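Local coordinates for putative membrane protein mmpL11 (Mycobacterium tuberculosis, PDB 4Y0L) that is an RND-family membrane protein that probably exports lipids toward the mycobacterial cell envelope, represented here by its second periplasmic domain, at residues Gly11-Pro16 with Pro41-Asp46; Ala24-Ile29 with Val36-Pro41. All blocks are in the same frame, centred on the assembly; numbering follows the deposited sequence.

Contact 1 (Gly11-Pro16 with Pro41-Asp46)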
ATOM      1  N   GLY A  11      -3.841 -14.303   8.754  1.00 22.99           N
ATOM      2  CA  GLY A  11      -2.520 -14.707   8.312  1.00 33.23           C
ATOM      3  C   GLY A  11      -1.546 -13.549   8.242  1.00 34.69           C
ATOM      4  O   GLY A  11      -1.919 -12.391   8.447  1.00 38.73           O
ATOM      5  N   GLY A  12      -0.290 -13.862   7.951  1.00 29.98           N
ATOM      6  CA  GLY A  12       0.741 -12.847   7.848  1.00 24.96           C
ATOM      7  C   GLY A  12       0.645 -12.079   6.548  1.00 27.85           C
ATOM      8  O   GLY A  12       0.187 -12.610   5.533  1.00 22.26           O
ATOM      9  N   ALA A  13       1.085 -10.824   6.581  1.00 20.15           N
ATOM     10  CA  ALA A  13       1.027  -9.955   5.412  1.00 31.62           C
ATOM     11  C   ALA A  13       1.826 -10.533   4.248  1.00 14.04           C
ATOM     12  O   ALA A  13       1.456 -10.357   3.087  1.00 24.95           O
ATOM     13  CB  ALA A  13       1.540  -8.568   5.764  1.00 22.64           C
ATOM     14  N   SER A  14       2.915 -11.229   4.563  1.00 13.94           N
ATOM     15  CA  SER A  14       3.796 -11.778   3.537  1.00 13.39           C
ATOM     16  C   SER A  14       3.290 -13.104   2.976  1.00 13.51           C
ATOM     17  O   SER A  14       3.940 -13.703   2.121  1.00 19.36           O
ATOM     18  CB  SER A  14       5.209 -11.972   4.094  1.00 21.28           C
ATOM     19  OG  SER A  14       5.255 -13.074   4.978  1.00 14.92           O
ATOM     20  N   ALA A  15       2.138 -13.563   3.455  1.00 12.88           N
ATOM     21  CA  ALA A  15       1.553 -14.798   2.949  1.00 18.59           C
ATOM     22  C   ALA A  15       1.387 -14.702   1.431  1.00 15.84           C
ATOM     23  O   ALA A  15       1.057 -13.635   0.918  1.00 11.67           O
ATOM     24  CB  ALA A  15       0.220 -15.070   3.620  1.00 12.75           C
ATOM     25  N   PRO A  16       1.638 -15.808   0.705  1.00 18.06           N
ATOM     26  CA  PRO A  16       1.480 -15.795  -0.756  1.00 10.23           C
ATOM     27  C   PRO A  16       0.074 -15.398  -1.205  1.00 11.40           C
ATOM     28  O   PRO A  16      -0.097 -14.781  -2.257  1.00 10.21           O
ATOM     29  CB  PRO A  16       1.782 -17.243  -1.157  1.00 13.53           C
ATOM     30  CG  PRO A  16       2.630 -17.771  -0.074  1.00 16.29           C
ATOM     31  CD  PRO A  16       2.169 -17.097   1.184  1.00 13.02           C
ATOM     32  N   PRO A  41       7.200  -4.068  -0.814  1.00 21.25           N
ATOM     33  CA  PRO A  41       6.580  -4.053   0.513  1.00 24.66           C
ATOM     34  C   PRO A  41       7.568  -4.375   1.624  1.00 20.69           C
ATOM     35  O   PRO A  41       8.356  -5.312   1.506  1.00 23.34           O
ATOM     36  CB  PRO A  41       5.499  -5.134   0.408  1.00 27.62           C
ATOM     37  CG  PRO A  41       5.972  -6.038  -0.676  1.00 16.77           C
ATOM     38  CD  PRO A  41       6.671  -5.149  -1.659  1.00 17.77           C
ATOM     39  N   ARG A  42       7.525  -3.579   2.686  1.00 23.01           N
ATOM     40  CA  ARG A  42       8.309  -3.841   3.884  1.00 25.50           C
ATOM     41  C   ARG A  42       7.412  -4.454   4.943  1.00 25.96           C
ATOM     42  O   ARG A  42       6.425  -3.850   5.356  1.00 34.24           O
ATOM     43  CB  ARG A  42       8.948  -2.558   4.409  1.00 32.35           C
ATOM     44  CG  ARG A  42      10.460  -2.577   4.372  1.00 38.99           C
ATOM     45  CD  ARG A  42      11.034  -1.230   4.769  1.00 59.58           C
ATOM     46  NE  ARG A  42      10.763  -0.208   3.760  1.00 59.01           N
ATOM     47  CZ  ARG A  42      11.469  -0.050   2.643  1.00 56.88           C
ATOM     48  NH1 ARG A  42      12.496  -0.849   2.378  1.00 62.92           N
ATOM     49  NH2 ARG A  42      11.144   0.908   1.787  1.00 50.04           N
ATOM     50  N   PHE A  43       7.759  -5.661   5.372  1.00 28.66           N
ATOM     51  CA  PHE A  43       6.944  -6.396   6.326  1.00 33.97           C
ATOM     52  C   PHE A  43       7.398  -6.173   7.760  1.00 40.40           C
ATOM     53  O   PHE A  43       8.572  -6.345   8.089  1.00 48.70           O
ATOM     54  CB  PHE A  43       6.972  -7.886   5.998  1.00 27.19           C
ATOM     55  CG  PHE A  43       6.319  -8.220   4.692  1.00 27.35           C
ATOM     56  CD1 PHE A  43       4.961  -8.013   4.514  1.00 19.86           C
ATOM     57  CD2 PHE A  43       7.056  -8.737   3.642  1.00 19.31           C
ATOM     58  CE1 PHE A  43       4.353  -8.316   3.316  1.00 25.28           C
ATOM     59  CE2 PHE A  43       6.448  -9.046   2.440  1.00 25.09           C
ATOM     60  CZ  PHE A  43       5.096  -8.832   2.278  1.00 23.18           C
ATOM     61  N   ALA A  44       6.453  -5.779   8.606  1.00 34.67           N
ATOM     62  CA  ALA A  44       6.701  -5.679  10.036  1.00 37.19           C
ATOM     63  C   ALA A  44       7.121  -7.043  10.567  1.00 39.84           C
ATOM     64  O   ALA A  44       6.669  -8.075  10.071  1.00 33.50           O
ATOM     65  CB  ALA A  44       5.461  -5.176  10.757  1.00 42.00           C
ATOM     66  N   ASP A  45       7.990  -7.045  11.573  1.00 43.70           N
ATOM     67  CA  ASP A  45       8.481  -8.290  12.157  1.00 50.91           C
ATOM     68  C   ASP A  45       7.323  -9.095  12.742  1.00 47.03           C
ATOM     69  O   ASP A  45       7.433 -10.302  12.951  1.00 43.24           O
ATOM     70  CB  ASP A  45       9.528  -8.000  13.234  1.00 63.28           C
ATOM     71  CG  ASP A  45      10.536  -6.951  12.801  1.00 71.51           C
ATOM     72  OD1 ASP A  45      11.459  -7.291  12.031  1.00 75.09           O
ATOM     73  OD2 ASP A  45      10.403  -5.786  13.233  1.00 73.45           O
ATOM     74  N   ASP A  46       6.217  -8.405  13.002  1.00 56.02           N
ATOM     75  CA  ASP A  46       4.986  -9.034  13.462  1.00 51.63           C
ATOM     76  C   ASP A  46       4.247  -9.700  12.301  1.00 49.71           C
ATOM     77  O   ASP A  46       3.431 -10.601  12.500  1.00 49.79           O
ATOM     78  CB  ASP A  46       4.088  -7.989  14.130  1.00 50.27           C
ATOM     79  CG  ASP A  46       2.889  -8.599  14.826  1.00 69.58           C
ATOM     80  OD1 ASP A  46       2.960  -9.784  15.217  1.00 75.67           O
ATOM     81  OD2 ASP A  46       1.875  -7.888  14.988  1.00 77.94           O
TER
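S14 lies over one face of the F43 ring and A13 meets the same ring obliquely. S14 CB sits 3.5 Å from the centroid of the F43 ring and 10° off the ring normal, a CH-pi contact centred on the face rather than on one edge. S14 CA comes over the same ring, 3.5 Å from F43 CZ, so backbone and side chain of the serine share the aromatic surface. The torsion of S14 (chi1 73°) sets OG between the backbone N and the carbonyl carbon and turns the hydroxyl away from the ring, which leaves one CB hydrogen directed at it. A13 adds its methyl: CB is 3.7 Å from F43 CD1, while its carbonyl carbon comes within 3.5 Å of F43 CE1. F43 reaches this spot with CG beside its backbone N and anti to the carbonyl carbon (chi1 -66°), which carries the ring across to the loop. A13 and S14 are the two corner residues of a type I beta turn, closed by the hydrogen bond from A15 N to G12 O (3.0 Å). In the ferredoxin-like fold of the domain, this turn belongs to the crossover loop between strand 2-7 and helix 19-29, and F43 stands at the end of edge strand 37-43. No hydrogen bond joins the two segments; N47, just beyond 41-46, supplies polar links by accepting a bond from S14 N through OD1 and by bonding to the backbone of A13. F43 also packs on I22 of helix 19-29 and A50 of strand 49-55, while the A13 methyl touches F8.

Contact 2 (Ala24-Ile29 with Val36-Pro41)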
ATOM      1  N   ALA A  24      -1.170  -5.230  -6.325  1.00 15.31           N
ATOM      2  CA  ALA A  24      -2.182  -4.377  -6.946  1.00 16.75           C
ATOM      3  C   ALA A  24      -2.148  -2.976  -6.348  1.00 17.62           C
ATOM      4  O   ALA A  24      -2.233  -1.985  -7.067  1.00 19.45           O
ATOM      5  CB  ALA A  24      -3.569  -4.988  -6.784  1.00 16.65           C
ATOM      6  N   ILE A  25      -2.029  -2.903  -5.026  1.00 16.86           N
ATOM      7  CA  ILE A  25      -1.941  -1.621  -4.334  1.00 18.27           C
ATOM      8  C   ILE A  25      -0.678  -0.882  -4.759  1.00 18.75           C
ATOM      9  O   ILE A  25      -0.706   0.320  -5.012  1.00 28.28           O
ATOM     10  CB  ILE A  25      -1.948  -1.810  -2.800  1.00 17.29           C
ATOM     11  CG1 ILE A  25      -3.305  -2.347  -2.348  1.00 27.35           C
ATOM     12  CG2 ILE A  25      -1.660  -0.493  -2.082  1.00 25.29           C
ATOM     13  CD1 ILE A  25      -3.293  -2.967  -0.973  1.00 16.45           C
ATOM     14  N   ARG A  26       0.426  -1.615  -4.835  1.00 18.01           N
ATOM     15  CA  ARG A  26       1.707  -1.047  -5.228  1.00 19.01           C
ATOM     16  C   ARG A  26       1.638  -0.444  -6.631  1.00 21.69           C
ATOM     17  O   ARG A  26       2.147   0.651  -6.875  1.00 24.36           O
ATOM     18  CB  ARG A  26       2.789  -2.124  -5.162  1.00 25.21           C
ATOM     19  CG  ARG A  26       4.173  -1.642  -5.549  1.00 33.90           C
ATOM     20  CD  ARG A  26       5.247  -2.613  -5.080  1.00 43.68           C
ATOM     21  NE  ARG A  26       6.595  -2.133  -5.388  1.00 44.24           N
ATOM     22  CZ  ARG A  26       7.371  -2.601  -6.365  1.00 39.18           C
ATOM     23  NH1 ARG A  26       6.959  -3.585  -7.157  1.00 34.53           N
ATOM     24  NH2 ARG A  26       8.578  -2.083  -6.547  1.00 32.35           N
ATOM     25  N   HIS A  27       0.992  -1.161  -7.542  1.00 30.26           N
ATOM     26  CA  HIS A  27       0.851  -0.724  -8.928  1.00 25.88           C
ATOM     27  C   HIS A  27      -0.004   0.536  -9.056  1.00 29.78           C
ATOM     28  O   HIS A  27       0.254   1.383  -9.913  1.00 34.53           O
ATOM     29  CB  HIS A  27       0.249  -1.855  -9.766  1.00 34.46           C
ATOM     30  CG  HIS A  27      -0.093  -1.460 -11.168  1.00 43.27           C
ATOM     31  ND1 HIS A  27      -1.362  -1.068 -11.541  1.00 51.28           N
ATOM     32  CD2 HIS A  27       0.662  -1.407 -12.289  1.00 38.75           C
ATOM     33  CE1 HIS A  27      -1.370  -0.786 -12.831  1.00 46.01           C
ATOM     34  NE2 HIS A  27      -0.155  -0.983 -13.309  1.00 40.98           N
ATOM     35  N   ARG A  28      -1.022   0.660  -8.209  1.00 23.23           N
ATOM     36  CA  ARG A  28      -1.899   1.825  -8.249  1.00 25.16           C
ATOM     37  C   ARG A  28      -1.203   3.050  -7.659  1.00 26.30           C
ATOM     38  O   ARG A  28      -1.429   4.177  -8.100  1.00 28.59           O
ATOM     39  CB  ARG A  28      -3.200   1.546  -7.493  1.00 24.51           C
ATOM     40  CG  ARG A  28      -4.303   2.567  -7.753  1.00 26.85           C
ATOM     41  CD  ARG A  28      -4.903   2.395  -9.140  1.00 37.89           C
ATOM     42  NE  ARG A  28      -5.953   3.376  -9.421  1.00 40.13           N
ATOM     43  CZ  ARG A  28      -5.865   4.367 -10.309  1.00 44.55           C
ATOM     44  NH1 ARG A  28      -4.771   4.540 -11.044  1.00 46.70           N
ATOM     45  NH2 ARG A  28      -6.888   5.193 -10.471  1.00 35.97           N
ATOM     46  N   ILE A  29      -0.358   2.825  -6.657  1.00 25.05           N
ATOM     47  CA  ILE A  29       0.424   3.900  -6.056  1.00 26.39           C
ATOM     48  C   ILE A  29       1.357   4.518  -7.093  1.00 29.70           C
ATOM     49  O   ILE A  29       1.509   5.736  -7.154  1.00 39.79           O
ATOM     50  CB  ILE A  29       1.249   3.390  -4.850  1.00 30.49           C
ATOM     51  CG1 ILE A  29       0.322   3.055  -3.682  1.00 23.97           C
ATOM     52  CG2 ILE A  29       2.276   4.436  -4.396  1.00 26.74           C
ATOM     53  CD1 ILE A  29       0.979   2.243  -2.583  1.00 22.47           C
ATOM     54  N   VAL A  36       7.115   8.531  -8.594  1.00 40.08           N
ATOM     55  CA  VAL A  36       8.080   8.040  -9.573  1.00 41.00           C
ATOM     56  C   VAL A  36       8.686   6.696  -9.162  1.00 51.35           C
ATOM     57  O   VAL A  36       9.004   5.867 -10.018  1.00 54.44           O
ATOM     58  CB  VAL A  36       9.195   9.089  -9.805  1.00 61.65           C
ATOM     59  CG1 VAL A  36       9.904   9.449  -8.509  1.00 56.97           C
ATOM     60  CG2 VAL A  36      10.191   8.606 -10.843  1.00 56.44           C
ATOM     61  N   SER A  37       8.826   6.475  -7.858  1.00 61.89           N
ATOM     62  CA  SER A  37       9.328   5.209  -7.342  1.00 55.67           C
ATOM     63  C   SER A  37       8.442   4.688  -6.222  1.00 54.38           C
ATOM     64  O   SER A  37       8.039   5.439  -5.334  1.00 48.57           O
ATOM     65  CB  SER A  37      10.762   5.369  -6.837  1.00 45.37           C
ATOM     66  OG  SER A  37      10.888   6.558  -6.080  1.00 62.75           O
ATOM     67  N   VAL A  38       8.129   3.398  -6.291  1.00 39.04           N
ATOM     68  CA  VAL A  38       7.444   2.708  -5.208  1.00 38.59           C
ATOM     69  C   VAL A  38       8.317   1.565  -4.710  1.00 35.63           C
ATOM     70  O   VAL A  38       8.693   0.682  -5.479  1.00 31.34           O
ATOM     71  CB  VAL A  38       6.087   2.143  -5.642  1.00 43.78           C
ATOM     72  CG1 VAL A  38       5.312   1.667  -4.428  1.00 52.86           C
ATOM     73  CG2 VAL A  38       5.280   3.186  -6.398  1.00 45.80           C
ATOM     74  N   ALA A  39       8.637   1.595  -3.422  1.00 30.60           N
ATOM     75  CA  ALA A  39       9.435   0.548  -2.802  1.00 31.65           C
ATOM     76  C   ALA A  39       8.666  -0.770  -2.785  1.00 30.21           C
ATOM     77  O   ALA A  39       7.436  -0.767  -2.764  1.00 24.84           O
ATOM     78  CB  ALA A  39       9.817   0.948  -1.388  1.00 31.04           C
ATOM     79  N   PRO A  40       9.388  -1.903  -2.796  1.00 26.16           N
ATOM     80  CA  PRO A  40       8.710  -3.176  -2.528  1.00 28.79           C
ATOM     81  C   PRO A  40       8.155  -3.174  -1.111  1.00 29.42           C
ATOM     82  O   PRO A  40       8.596  -2.362  -0.297  1.00 23.09           O
ATOM     83  CB  PRO A  40       9.819  -4.222  -2.693  1.00 19.68           C
ATOM     84  CG  PRO A  40      10.902  -3.535  -3.456  1.00 21.78           C
ATOM     85  CD  PRO A  40      10.818  -2.091  -3.090  1.00 25.10           C
ATOM     86  N   PRO A  41       7.200  -4.068  -0.814  1.00 21.25           N
ATOM     87  CA  PRO A  41       6.580  -4.053   0.513  1.00 24.66           C
ATOM     88  C   PRO A  41       7.568  -4.375   1.624  1.00 20.69           C
ATOM     89  O   PRO A  41       8.356  -5.312   1.506  1.00 23.34           O
ATOM     90  CB  PRO A  41       5.499  -5.134   0.408  1.00 27.62           C
ATOM     91  CG  PRO A  41       5.972  -6.038  -0.676  1.00 16.77           C
ATOM     92  CD  PRO A  41       6.671  -5.149  -1.659  1.00 17.77           C
TER
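Segment 24-29, the C-terminal part of helix 19-29, passes over the edge segment 36-41 with R26 and V38 as the nearest backbone pair, their CA atoms 6.9 Å apart. R26 makes the polar part of the contact. Its CG is anti to the backbone N (chi1 -180°) and the chain runs extended from CG to NE, so the guanidinium reaches past the V38 side chain to two successive carbonyl oxygens. NE donates to A39 O at 3.1 Å and NH2 donates to V38 O at 3.0 Å, both bonds bent to an N-H...O angle of 145°. The oxygens lie at the edge of the guanidinium, each tilted somewhat from its plane. They receive the arginine differently: NH2 is tilted 27° from the carbonyl plane of V38, whereas NE stands well above that of A39, on neither lone pair. Two bonds from two nitrogens limit rotation of the guanidinium, and its positive charge would probably polarise both C=O groups further. Beside it, P40 CA lies 3.7 Å from R26 NE. The aliphatic part of R26 is used as well, CG touching V38 CG1 at 3.7 Å as the two chains run alongside in opposite senses. The second methyl of V38, CG2, meets I29 CG2 at 3.8 Å, I29 lying nearly perpendicular to V38. At the start of the strand, V36 and S37 are paired with the single residue V55, a classic bulge, and A39 is backbone hydrogen-bonded to S53 of strand 49-55. Inward from V38, I29 packs on A54 of that strand, V4 of strand 2-7 and L76 of helix 66-80, placing the contact at the rim of the helix-sheet core.

In the fold
Contacts 1 and 2 occupy successive parts of strand 37-43, an outermost strand of the antiparallel sheet, and share P41; their centres are about 16 Å apart and no further touch joins them. Contact 2 holds helix 19-29 to the first part of the strand, its centre about 7 Å from the centre of the chain. Contact 1 takes the far end, its centre about 12 Å from the centre of the chain, and ties it to the loop that leads into the same helix. I22 of that helix packs on P41, the shared residue, and on F43. Both contacts lie along the edge-strand side of the ferredoxin-like domain, whose sheet has the strand order 2-3-1-4.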